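Local coordinates for colicin-B (Escherichia coli, PDB 1RH1), which kills Escherichia coli and closely related bacteria by forming channels that depolarise the cytoplasmic membrane and dissipate cellular energy, at residues 56-61 with 80-85; 101-106 with 182-187; 121-126 with 252-257; 330-335 with 470-475; 399-404 with 423-428. One frame throughout, in Å; residues are numbered along the deposited sequence.

Overall arrangement
The contacts fall in two parts of the chain, linked by the long helix 291-340. Nearest the N terminus, contact 1 closes a short loop carrying strands 62-64 and 70-73 and is complete before the others begin. Contacts 2 and 3 then cross, their segments alternating along the chain: contact 2 sets helix 99-110 on strand 179-186, and contact 3 pairs strand 252-256 with strand 121-128, the neighbour of 179-186 in one antiparallel sheet. In the pore-forming region contact 4 joins helix 291-340 to the end of helix 457-472, closing a large helical loop. Nested within it, contact 5 joins helices 401-406 and 420-435. The centres of contacts 1 and 4 are about 80 Å apart.

Contact 1. Residues 56-61 with 80-85; sequences GIALVQ and EGDWSG
A loop-to-loop contact, in which Gly56 lies over the indole of Trp83 while Asp82 reaches the backbone at Leu59, joins two irregular segments whose touching parts run in directions 92° apart. One ring and one carboxylate carry most of it. CA of Gly56 sits over the five-membered ring of Trp83, 3.6 Å from its centroid, in a CH-pi contact close to the ring normal. Gly56 O lies over the ring system as well, 3.2 Å from Trp83 CG, and Ile57 O comes equally near to Trp83 CD1. The ring is further fixed by its nitrogen, NE1, which donates a hydrogen bond to the carbonyl of Ser53.

Each loop leads into a strand, 62-64 or 87-90, and these two run as parallel neighbours in the large mixed sheet; the contact therefore joins the approaches to adjacent strands. Ala58 O adds a bond to Ser87 OG at the start of the second strand.

Asp82 supplies the polar half. Its CG is anti to the backbone N (chi1 -168°), which carries the carboxylate toward the backbone of 56-61, and OD1 is 3.3 Å from Ala58 CA. The same oxygen accepts the Leu59 N-H at 3.1 Å from the syn side, somewhat out of the carboxylate plane. The Leu59 side chain crosses that of Asp82 at about a right angle, bringing CD2 to 3.8 Å from OD1. Ala58 CB touches OD1 and also the backbone of 83-85, 3.7 Å from Trp83 O and 3.8 Å from Gly85 C.

Contact 2. Residues 101-106 with 182-187; sequences AARTVL and MAIIGG
Ala102, Arg103 and Leu106 of helix 99-110 converge on Ile184, the main strand residue of the contact: a helix-on-sheet packing in which the helix packs on one face of an antiparallel sheet. Over the short segments 101-106 and 182-186 the helix and strand axes approach to 8.6 Å and run 40° apart.

The tight part is buried. Ala102 CB meets Ile184 CG2 at 3.6 Å, a methyl against a methyl. While CG2 serves Ala102, Ile184 CG1, anti to the backbone N (chi1 175°), leads to CD1, which an extended chi2 brings to Arg103. The neighbouring strand 121-128 lies under the same helix, and Tyr169 of strand 169-176 adds to the wall round Leu106 and Ile184.

The looser side belongs to Arg103, which is partly exposed. Here the aliphatic stem rather than the charged end does the work, crossing the isoleucine side chain at about a right angle; Ile184 CD1 lies 3.8 Å from Arg103 CB and 3.9 Å from CG, and the arginine chain then bends at chi3.

One turn on from Ala102, Leu106 reaches past the isoleucine to the strand backbone. Gly186 bears no side chain, and Leu106 CD1 settles directly against the main chain, 3.6 Å from Ile184 O and 3.9 Å from Gly186 N.

Contact 3. Residues 121-126 with 252-257; sequences AAVSFA and GNYVEA
Tyr254 and Val123, with Ala121 beside them, show how side chains are arranged where two antiparallel strands twist past each other, here 142° apart. The tyrosine extends with CG anti to the backbone N (chi1 -172°). Val123 CG2 meets the ring at its edge, close to the ring plane, 4.2 Å from CD1, whereas Ala121 CB approaches obliquely and comes within 3.5 Å of CE1. The ring's hydroxyl is bonded to the carbonyl of Gly113.

Ala122 and Val255 both point to the other face of the sheet, where Ala122 CB is 4.2 Å from Val255 CG2 and 4.1 Å from Ala257 CB. Their backbones form an antiparallel hydrogen-bonded pair: Ala122 N donates to Val255 O at 2.9 Å in an almost straight bond, and Val255 N returns one to Ala122 O. The next such pair joins Ser124 with Gly252, one residue out of register. This is a beta bulge, with Asn253 and Tyr254 opposite Val123; Asn253 has a positive phi (44°). The two backbone bonds at Ser124 are weak, but its OG also donates to Gly252 O at 3.2 Å, in the carbonyl plane on a lone pair.

Helix 99-110 lies over the face bearing Ala121, Val123 and Tyr254, through Val105, Leu106 and Leu110; Leu174 of strand 169-176 meets Ala122 and Val255 on the other, and strand 179-186 runs along the far edge of strand 121-128.

Contact 4. Residues 330-335 with 470-475; sequences ISVGDK and SALIAF
The C-terminal end of helix 457-472, in the first of two predicted membrane-spanning stretches, is where Lys335, Val332 and Ser331 of the long helix 291-340 meet Leu472 and Ile473. Together with helix 479-495, which carries the second predicted stretch, helix 457-472 forms the apolar helical hairpin that channel-forming colicins keep inside a bundle of helices in their soluble form. The contact thus packs one end of that hairpin against a surrounding helix.

Apolar contacts fill the inner side. Val332 sends its two methyls to different partners: CG1 meets Leu472 CD2 at 3.9 Å, and CG2 meets Ile473 CG2 at 3.7 Å, the valine crossing both side chains at about a right angle. Ile489 of helix 479-495 packs against both Val332 and Leu472. Ile473 CG2 reaches this spot because it stands anti to its own carbonyl carbon. Near it Ser331 OG, already bonded to the carbonyl of Val328 within its own helix, lies 3.1 Å from Ile473 CG2 and 3.6 Å from CD1, a close approach.

Lys335 bridges the outer, more exposed side. Its chain is extended up to CE, with CD lying 3.8 Å from Ile473 CA, and a final bend (chi4 -79°) swings the ammonium over the helix end. Since carbonyls gather partial negative charge at a C terminus, a lysine there probably stabilises the last turn electrostatically. Ile473 is the first residue to leave helical geometry, and the ammonium NZ binds the carbonyl just before it, Leu472 O, at 3.0 Å from above the carbonyl plane.

Contact 5. Residues 399-404 with 423-428; sequences FNAEDM and KANNIR
Arg428 reaches Phe399, and its conformation explains most of the contact. CG is anti to the backbone N (chi1 -179°), but the chain bends at chi2 and chi3 on its way to the guanidinium, whose NH1 donates to Phe399 O at 2.8 Å, tilted somewhat from the guanidinium plane. The same nitrogen also binds the carbonyl of Trp396, so one donor group grips two carbonyls near the end of helix 386-398.

The phenylalanine ring stands nearly perpendicular to the guanidinium, the planes 85° apart: Phe399 CD2 lies over one face of the guanidinium, and NH1 lies near the ring plane at its edge, 4.2 Å from CD2. On the other branch, NH2 rests 3.5 Å from Ala401 CB. That methyl also presses on the helix backbone, 3.7 Å from Asn425 CA. Met404 CG, anti to its backbone N, touches Ala424 CB at 4.2 Å before the chain bends away toward Thr467 and Ser470.

Asn400 occupies the N-cap position of helix 401-406, and the contact joins the link between helices 386-398 and 401-406 to helix 420-435, an interhelical junction of the kind that builds the all-helical bundle of colicin pore-forming domains.

Contact 1. Residues 56-61 with 80-85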
# COMPACT_ATOMS: atom_id res chain seq x y z
N GLY A 56 26.28 -34.97 -13.28
CA GLY A 56 26.51 -33.55 -13.42
C GLY A 56 25.94 -32.73 -12.28
O GLY A 56 26.29 -31.56 -12.12
N ILE A 57 25.06 -33.34 -11.49
CA ILE A 57 24.43 -32.57 -10.45
C ILE A 57 25.21 -32.73 -9.16
O ILE A 57 25.84 -33.78 -8.91
CB ILE A 57 22.93 -33.01 -10.24
CG1 ILE A 57 22.81 -34.46 -9.80
CG2 ILE A 57 22.20 -32.74 -11.54
CD1 ILE A 57 21.41 -34.85 -9.31
N ALA A 58 25.10 -31.63 -8.40
CA ALA A 58 25.66 -31.54 -7.06
C ALA A 58 25.05 -32.55 -6.11
O ALA A 58 24.02 -33.11 -6.46
CB ALA A 58 25.41 -30.17 -6.56
N LEU A 59 25.58 -32.84 -4.91
CA LEU A 59 24.97 -33.86 -4.06
C LEU A 59 23.57 -33.46 -3.58
O LEU A 59 23.22 -32.27 -3.52
CB LEU A 59 25.83 -34.14 -2.83
CG LEU A 59 25.68 -33.23 -1.60
CD1 LEU A 59 26.31 -33.89 -0.39
CD2 LEU A 59 26.28 -31.88 -1.89
N VAL A 60 22.75 -34.45 -3.26
CA VAL A 60 21.41 -34.15 -2.75
C VAL A 60 21.64 -33.84 -1.28
O VAL A 60 21.82 -34.73 -0.44
CB VAL A 60 20.47 -35.39 -3.01
CG1 VAL A 60 19.15 -35.29 -2.28
CG2 VAL A 60 20.06 -35.38 -4.47
N GLN A 61 21.70 -32.54 -0.98
CA GLN A 61 22.11 -32.19 0.36
C GLN A 61 21.08 -32.33 1.42
O GLN A 61 21.46 -32.75 2.51
CB GLN A 61 22.66 -30.77 0.40
CG GLN A 61 21.77 -29.65 0.00
CD GLN A 61 22.44 -28.35 0.32
OE1 GLN A 61 22.80 -27.59 -0.56
NE2 GLN A 61 22.61 -28.13 1.62
N GLU A 80 35.40 -29.98 -1.79
CA GLU A 80 35.48 -31.35 -1.36
C GLU A 80 35.40 -32.20 -2.67
O GLU A 80 35.52 -33.42 -2.65
CB GLU A 80 34.31 -31.45 -0.25
CG GLU A 80 34.58 -31.01 1.29
CD GLU A 80 34.09 -29.71 2.05
OE1 GLU A 80 34.27 -28.59 1.65
OE2 GLU A 80 33.58 -29.73 3.16
N GLY A 81 35.33 -31.63 -3.88
CA GLY A 81 35.33 -32.37 -5.15
C GLY A 81 34.06 -32.35 -6.03
O GLY A 81 34.12 -32.62 -7.23
N ASP A 82 32.88 -32.02 -5.51
CA ASP A 82 31.59 -32.11 -6.19
C ASP A 82 31.39 -31.22 -7.38
O ASP A 82 32.29 -30.47 -7.77
CB ASP A 82 30.54 -31.86 -5.11
CG ASP A 82 29.06 -32.14 -5.38
OD1 ASP A 82 28.26 -31.27 -5.03
OD2 ASP A 82 28.70 -33.20 -5.91
N TRP A 83 30.19 -31.36 -7.97
CA TRP A 83 29.75 -30.53 -9.07
C TRP A 83 29.20 -29.24 -8.54
O TRP A 83 28.83 -29.11 -7.37
CB TRP A 83 28.64 -31.17 -9.86
CG TRP A 83 29.04 -32.42 -10.62
CD1 TRP A 83 28.84 -33.66 -10.09
CD2 TRP A 83 29.60 -32.45 -11.85
NE1 TRP A 83 29.29 -34.50 -10.98
CE2 TRP A 83 29.75 -33.82 -12.03
CE3 TRP A 83 30.02 -31.57 -12.82
CZ2 TRP A 83 30.33 -34.34 -13.18
CZ3 TRP A 83 30.60 -32.08 -13.99
CH2 TRP A 83 30.75 -33.45 -14.17
N SER A 84 29.10 -28.29 -9.46
CA SER A 84 28.60 -26.96 -9.15
C SER A 84 27.15 -26.92 -8.69
O SER A 84 26.32 -27.67 -9.21
CB SER A 84 28.69 -26.05 -10.37
OG SER A 84 30.01 -25.73 -10.77
N GLY A 85 26.86 -26.10 -7.67
CA GLY A 85 25.50 -25.82 -7.25
C GLY A 85 24.90 -26.42 -5.97
O GLY A 85 25.48 -26.70 -4.91
O HOH W 1 26.96 -36.01 -6.67

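Contact 2. Residues 101-106 with 182-187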
# COMPACT_ATOMS: atom_id res chain seq x y z
N ALA A 101 0.20 -24.65 12.73
CA ALA A 101 -0.16 -23.96 13.97
C ALA A 101 -0.23 -22.45 13.75
O ALA A 101 -1.18 -21.82 14.21
CB ALA A 101 0.85 -24.22 15.06
N ALA A 102 0.75 -21.84 13.06
CA ALA A 102 0.74 -20.43 12.74
C ALA A 102 -0.43 -20.08 11.83
O ALA A 102 -0.94 -18.96 11.86
CB ALA A 102 2.00 -20.04 12.02
N ARG A 103 -0.89 -21.02 10.99
CA ARG A 103 -1.97 -20.78 10.07
C ARG A 103 -3.25 -20.70 10.85
O ARG A 103 -4.07 -19.83 10.58
CB ARG A 103 -2.02 -21.89 9.09
CG ARG A 103 -3.10 -21.76 8.03
CD ARG A 103 -2.80 -22.68 6.85
NE ARG A 103 -2.29 -23.99 7.24
CZ ARG A 103 -1.15 -24.50 6.74
NH1 ARG A 103 -0.39 -23.87 5.84
NH2 ARG A 103 -0.77 -25.70 7.19
N THR A 104 -3.39 -21.57 11.86
CA THR A 104 -4.56 -21.56 12.71
C THR A 104 -4.68 -20.23 13.41
O THR A 104 -5.79 -19.71 13.43
CB THR A 104 -4.46 -22.65 13.73
OG1 THR A 104 -4.48 -23.87 13.03
CG2 THR A 104 -5.61 -22.63 14.68
N VAL A 105 -3.62 -19.63 13.95
CA VAL A 105 -3.69 -18.31 14.56
C VAL A 105 -3.99 -17.25 13.50
O VAL A 105 -4.76 -16.33 13.77
CB VAL A 105 -2.37 -18.01 15.27
CG1 VAL A 105 -2.30 -16.61 15.82
CG2 VAL A 105 -2.26 -18.99 16.42
N LEU A 106 -3.44 -17.38 12.28
CA LEU A 106 -3.70 -16.41 11.23
C LEU A 106 -5.17 -16.45 10.87
O LEU A 106 -5.78 -15.39 10.96
CB LEU A 106 -2.97 -16.70 9.98
CG LEU A 106 -2.33 -15.57 9.23
CD1 LEU A 106 -2.27 -16.03 7.81
CD2 LEU A 106 -3.10 -14.29 9.25
N MET A 182 10.39 -15.99 10.64
CA MET A 182 9.79 -16.53 9.43
C MET A 182 8.32 -16.75 9.73
O MET A 182 7.98 -17.38 10.74
CB MET A 182 10.46 -17.83 9.04
CG MET A 182 11.85 -17.52 8.50
SD MET A 182 12.16 -18.30 6.92
CE MET A 182 10.84 -17.56 6.01
N ALA A 183 7.45 -16.19 8.89
CA ALA A 183 6.02 -16.14 9.12
C ALA A 183 5.13 -16.58 7.99
O ALA A 183 5.59 -16.73 6.87
CB ALA A 183 5.58 -14.75 9.42
N ILE A 184 3.83 -16.75 8.27
CA ILE A 184 2.85 -17.04 7.23
C ILE A 184 1.98 -15.82 7.04
O ILE A 184 1.27 -15.41 7.95
CB ILE A 184 2.00 -18.28 7.61
CG1 ILE A 184 0.92 -18.44 6.57
CG2 ILE A 184 1.43 -18.16 9.01
CD1 ILE A 184 -0.01 -19.59 6.89
N ILE A 185 2.02 -15.20 5.88
CA ILE A 185 1.17 -14.06 5.68
C ILE A 185 -0.09 -14.43 4.93
O ILE A 185 -0.21 -15.47 4.31
CB ILE A 185 1.94 -12.96 4.93
CG1 ILE A 185 2.65 -13.42 3.69
CG2 ILE A 185 2.98 -12.48 5.90
CD1 ILE A 185 3.42 -12.31 2.94
N GLY A 186 -1.08 -13.58 5.03
CA GLY A 186 -2.35 -13.79 4.36
C GLY A 186 -3.29 -12.64 4.63
O GLY A 186 -2.89 -11.64 5.21
N GLY A 187 -4.53 -12.76 4.16
CA GLY A 187 -5.52 -11.74 4.50
C GLY A 187 -5.93 -10.80 3.40
O GLY A 187 -7.09 -10.40 3.38

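Contact 3. Residues 121-126 with 252-257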
# COMPACT_ATOMS: atom_id res chain seq x y z
N ALA A 121 -1.69 -10.00 6.87
CA ALA A 121 -1.57 -10.24 8.29
C ALA A 121 -0.56 -11.36 8.46
O ALA A 121 -0.43 -12.22 7.58
CB ALA A 121 -2.89 -10.67 8.86
N ALA A 122 0.17 -11.40 9.57
CA ALA A 122 1.22 -12.38 9.71
C ALA A 122 1.27 -13.03 11.06
O ALA A 122 0.94 -12.39 12.05
CB ALA A 122 2.56 -11.73 9.47
N VAL A 123 1.65 -14.30 11.08
CA VAL A 123 1.93 -15.00 12.31
C VAL A 123 3.22 -15.82 12.16
O VAL A 123 3.35 -16.65 11.26
CB VAL A 123 0.73 -15.93 12.66
CG1 VAL A 123 1.03 -16.60 14.00
CG2 VAL A 123 -0.58 -15.15 12.85
N SER A 124 4.24 -15.66 13.01
CA SER A 124 5.50 -16.40 12.92
C SER A 124 5.45 -17.90 13.20
O SER A 124 4.70 -18.31 14.07
CB SER A 124 6.52 -15.80 13.89
OG SER A 124 6.07 -15.89 15.24
N PHE A 125 6.24 -18.72 12.48
CA PHE A 125 6.34 -20.13 12.79
C PHE A 125 7.78 -20.59 13.16
O PHE A 125 8.01 -21.67 13.73
CB PHE A 125 5.75 -20.91 11.59
CG PHE A 125 6.40 -20.83 10.22
CD1 PHE A 125 7.43 -21.71 9.88
CD2 PHE A 125 5.98 -19.87 9.30
CE1 PHE A 125 8.03 -21.62 8.64
CE2 PHE A 125 6.59 -19.80 8.07
CZ PHE A 125 7.61 -20.67 7.74
N ALA A 126 8.79 -19.74 12.91
CA ALA A 126 10.18 -19.96 13.31
C ALA A 126 10.88 -18.63 13.45
O ALA A 126 10.64 -17.72 12.67
CB ALA A 126 10.99 -20.72 12.31
N GLY A 252 3.83 -17.73 16.98
CA GLY A 252 3.59 -16.48 17.67
C GLY A 252 2.80 -15.34 17.05
O GLY A 252 3.25 -14.63 16.14
N ASN A 253 1.65 -15.20 17.68
CA ASN A 253 0.79 -14.03 17.65
C ASN A 253 0.42 -13.23 16.41
O ASN A 253 1.24 -12.82 15.60
CB ASN A 253 1.36 -13.09 18.70
CG ASN A 253 1.60 -13.72 20.08
OD1 ASN A 253 1.22 -14.85 20.38
ND2 ASN A 253 2.27 -13.01 20.99
N TYR A 254 -0.85 -12.93 16.26
CA TYR A 254 -1.38 -12.19 15.13
C TYR A 254 -0.92 -10.74 15.07
O TYR A 254 -1.37 -9.81 15.76
CB TYR A 254 -2.89 -12.31 15.22
CG TYR A 254 -3.71 -11.77 14.06
CD1 TYR A 254 -3.68 -12.37 12.81
CD2 TYR A 254 -4.53 -10.68 14.28
CE1 TYR A 254 -4.48 -11.89 11.79
CE2 TYR A 254 -5.33 -10.19 13.27
CZ TYR A 254 -5.30 -10.80 12.02
OH TYR A 254 -6.13 -10.31 11.03
N VAL A 255 0.04 -10.56 14.19
CA VAL A 255 0.61 -9.25 13.97
C VAL A 255 0.40 -8.73 12.55
O VAL A 255 -0.16 -9.41 11.70
CB VAL A 255 2.14 -9.27 14.29
CG1 VAL A 255 2.32 -9.59 15.76
CG2 VAL A 255 2.90 -10.27 13.43
N GLU A 256 0.83 -7.51 12.31
CA GLU A 256 0.84 -6.94 10.98
C GLU A 256 2.10 -7.41 10.29
O GLU A 256 3.15 -7.55 10.93
CB GLU A 256 0.84 -5.44 11.08
CG GLU A 256 0.96 -4.78 9.72
CD GLU A 256 0.91 -3.27 9.73
OE1 GLU A 256 0.76 -2.72 8.64
OE2 GLU A 256 1.02 -2.62 10.77
N ALA A 257 2.00 -7.63 8.97
CA ALA A 257 3.15 -8.06 8.18
C ALA A 257 4.15 -6.94 7.94
O ALA A 257 3.83 -5.77 8.18
CB ALA A 257 2.70 -8.58 6.82

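Contact 4. Residues 330-335 with 470-475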
# COMPACT_ATOMS: atom_id res chain seq x y z
N ILE A 330 -23.88 21.41 -1.61
CA ILE A 330 -25.14 21.01 -2.19
C ILE A 330 -26.31 21.52 -1.42
O ILE A 330 -27.32 21.85 -2.06
CB ILE A 330 -25.18 19.51 -2.30
CG1 ILE A 330 -24.36 19.23 -3.56
CG2 ILE A 330 -26.60 18.91 -2.40
CD1 ILE A 330 -24.03 17.75 -3.72
N SER A 331 -26.18 21.59 -0.09
CA SER A 331 -27.22 22.18 0.73
C SER A 331 -27.39 23.64 0.31
O SER A 331 -28.51 24.04 0.06
CB SER A 331 -26.81 22.06 2.19
OG SER A 331 -26.28 23.26 2.75
N VAL A 332 -26.31 24.44 0.16
CA VAL A 332 -26.34 25.83 -0.29
C VAL A 332 -27.11 25.91 -1.60
O VAL A 332 -27.97 26.76 -1.81
CB VAL A 332 -24.87 26.32 -0.47
CG1 VAL A 332 -24.73 27.57 -1.36
CG2 VAL A 332 -24.34 26.64 0.92
N GLY A 333 -26.82 24.95 -2.46
CA GLY A 333 -27.47 24.82 -3.74
C GLY A 333 -28.95 24.65 -3.54
O GLY A 333 -29.72 25.39 -4.15
N ASP A 334 -29.34 23.73 -2.64
CA ASP A 334 -30.73 23.50 -2.33
C ASP A 334 -31.33 24.77 -1.76
O ASP A 334 -32.23 25.26 -2.44
CB ASP A 334 -30.87 22.33 -1.35
CG ASP A 334 -30.63 20.91 -1.90
OD1 ASP A 334 -30.51 19.98 -1.11
OD2 ASP A 334 -30.58 20.70 -3.11
N LYS A 335 -30.86 25.37 -0.64
CA LYS A 335 -31.38 26.61 -0.05
C LYS A 335 -31.45 27.81 -0.98
O LYS A 335 -32.51 28.41 -1.17
CB LYS A 335 -30.55 27.03 1.16
CG LYS A 335 -30.82 28.40 1.83
CD LYS A 335 -30.12 28.39 3.19
CE LYS A 335 -30.49 29.53 4.15
NZ LYS A 335 -29.83 30.79 3.85
N SER A 470 -21.41 26.82 5.06
CA SER A 470 -22.03 26.58 6.35
C SER A 470 -22.25 27.83 7.21
O SER A 470 -22.81 27.78 8.30
CB SER A 470 -21.20 25.54 7.11
OG SER A 470 -19.92 26.02 7.45
N ALA A 471 -21.83 28.98 6.72
CA ALA A 471 -22.15 30.22 7.37
C ALA A 471 -23.44 30.68 6.72
O ALA A 471 -24.30 31.11 7.47
CB ALA A 471 -21.10 31.30 7.15
N LEU A 472 -23.63 30.57 5.37
CA LEU A 472 -24.85 30.97 4.65
C LEU A 472 -26.07 30.13 5.01
O LEU A 472 -27.15 30.70 5.19
CB LEU A 472 -24.67 30.89 3.12
CG LEU A 472 -25.89 30.97 2.19
CD1 LEU A 472 -26.48 32.35 2.22
CD2 LEU A 472 -25.49 30.75 0.75
N ILE A 473 -25.94 28.80 5.18
CA ILE A 473 -27.10 27.99 5.53
C ILE A 473 -27.44 28.16 7.00
O ILE A 473 -28.32 27.46 7.51
CB ILE A 473 -26.90 26.46 5.29
CG1 ILE A 473 -25.83 25.92 6.20
CG2 ILE A 473 -26.55 26.21 3.82
CD1 ILE A 473 -25.75 24.40 6.10
N ALA A 474 -26.78 29.10 7.68
CA ALA A 474 -26.98 29.37 9.10
C ALA A 474 -27.23 30.83 9.39
O ALA A 474 -27.48 31.21 10.53
CB ALA A 474 -25.74 28.97 9.91
N PHE A 475 -27.13 31.70 8.39
CA PHE A 475 -27.32 33.10 8.66
C PHE A 475 -28.79 33.43 8.77
O PHE A 475 -29.63 32.85 8.07
CB PHE A 475 -26.74 33.93 7.56
CG PHE A 475 -25.25 34.17 7.60
CD1 PHE A 475 -24.65 34.74 6.46
CD2 PHE A 475 -24.49 33.88 8.73
CE1 PHE A 475 -23.28 35.02 6.46
CE2 PHE A 475 -23.13 34.15 8.72
CZ PHE A 475 -22.54 34.72 7.59

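Contact 5. Residues 399-404 with 423-428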
# COMPACT_ATOMS: atom_id res chain seq x y z
N PHE A 399 -20.66 35.61 13.49
CA PHE A 399 -20.16 34.29 13.19
C PHE A 399 -19.16 33.84 14.25
O PHE A 399 -18.37 34.62 14.76
CB PHE A 399 -19.53 34.36 11.82
CG PHE A 399 -18.87 33.10 11.31
CD1 PHE A 399 -19.64 32.13 10.67
CD2 PHE A 399 -17.50 32.92 11.48
CE1 PHE A 399 -19.03 30.99 10.20
CE2 PHE A 399 -16.89 31.76 11.00
CZ PHE A 399 -17.66 30.80 10.36
N ASN A 400 -19.27 32.60 14.68
CA ASN A 400 -18.35 32.03 15.66
C ASN A 400 -17.27 31.34 14.85
O ASN A 400 -17.38 30.21 14.40
CB ASN A 400 -19.10 31.03 16.53
CG ASN A 400 -18.32 30.42 17.68
OD1 ASN A 400 -18.90 29.89 18.62
ND2 ASN A 400 -17.00 30.44 17.66
N ALA A 401 -16.21 32.09 14.62
CA ALA A 401 -15.04 31.59 13.94
C ALA A 401 -14.48 30.45 14.76
O ALA A 401 -14.14 29.45 14.16
CB ALA A 401 -14.00 32.67 13.84
N GLU A 402 -14.46 30.55 16.10
CA GLU A 402 -13.88 29.52 16.96
C GLU A 402 -14.54 28.18 16.88
O GLU A 402 -13.85 27.18 17.03
CB GLU A 402 -13.92 29.89 18.43
CG GLU A 402 -12.94 30.97 18.89
CD GLU A 402 -11.53 30.51 19.25
OE1 GLU A 402 -11.28 29.31 19.44
OE2 GLU A 402 -10.69 31.40 19.37
N ASP A 403 -15.84 28.12 16.65
CA ASP A 403 -16.47 26.81 16.52
C ASP A 403 -16.35 26.23 15.11
O ASP A 403 -16.25 25.00 14.96
CB ASP A 403 -17.93 26.89 16.95
CG ASP A 403 -18.43 25.53 17.40
OD1 ASP A 403 -17.92 24.95 18.38
OD2 ASP A 403 -19.35 25.05 16.73
N MET A 404 -16.30 27.09 14.07
CA MET A 404 -16.02 26.68 12.70
C MET A 404 -14.61 26.10 12.62
O MET A 404 -14.29 25.26 11.78
CB MET A 404 -16.14 27.88 11.77
CG MET A 404 -15.98 27.56 10.29
SD MET A 404 -17.04 26.24 9.66
CE MET A 404 -18.54 27.12 9.88
N LYS A 423 -7.82 30.87 10.81
CA LYS A 423 -8.06 30.98 9.37
C LYS A 423 -9.51 31.33 9.08
O LYS A 423 -9.80 32.21 8.27
CB LYS A 423 -7.69 29.68 8.68
CG LYS A 423 -6.23 29.38 8.94
CD LYS A 423 -5.72 28.29 8.03
CE LYS A 423 -4.20 28.17 8.11
NZ LYS A 423 -3.77 27.44 9.28
N ALA A 424 -10.39 30.66 9.83
CA ALA A 424 -11.82 30.90 9.76
C ALA A 424 -12.16 32.33 10.18
O ALA A 424 -13.04 32.93 9.59
CB ALA A 424 -12.56 29.95 10.66
N ASN A 425 -11.47 32.92 11.16
CA ASN A 425 -11.68 34.32 11.52
C ASN A 425 -11.17 35.27 10.44
O ASN A 425 -11.72 36.36 10.23
CB ASN A 425 -10.96 34.62 12.82
CG ASN A 425 -11.02 36.06 13.30
OD1 ASN A 425 -9.99 36.71 13.43
ND2 ASN A 425 -12.20 36.61 13.58
N ASN A 426 -10.11 34.86 9.72
CA ASN A 426 -9.67 35.73 8.67
C ASN A 426 -10.66 35.73 7.54
O ASN A 426 -10.98 36.82 7.08
CB ASN A 426 -8.32 35.31 8.16
CG ASN A 426 -7.25 35.58 9.19
OD1 ASN A 426 -6.44 34.70 9.44
ND2 ASN A 426 -7.21 36.76 9.81
N ILE A 427 -11.23 34.59 7.15
CA ILE A 427 -12.24 34.55 6.09
C ILE A 427 -13.40 35.47 6.44
O ILE A 427 -13.90 36.20 5.60
CB ILE A 427 -12.77 33.12 5.89
CG1 ILE A 427 -11.64 32.14 5.55
CG2 ILE A 427 -13.75 33.14 4.74
CD1 ILE A 427 -10.88 32.49 4.26
N ARG A 428 -13.73 35.49 7.73
CA ARG A 428 -14.79 36.32 8.26
C ARG A 428 -14.47 37.80 8.09
O ARG A 428 -15.18 38.46 7.34
CB ARG A 428 -15.01 35.98 9.73
CG ARG A 428 -16.11 36.77 10.39
CD ARG A 428 -15.59 37.84 11.35
NE ARG A 428 -14.94 37.24 12.49
CZ ARG A 428 -15.61 36.64 13.47
NH1 ARG A 428 -16.94 36.59 13.44
NH2 ARG A 428 -14.94 36.00 14.44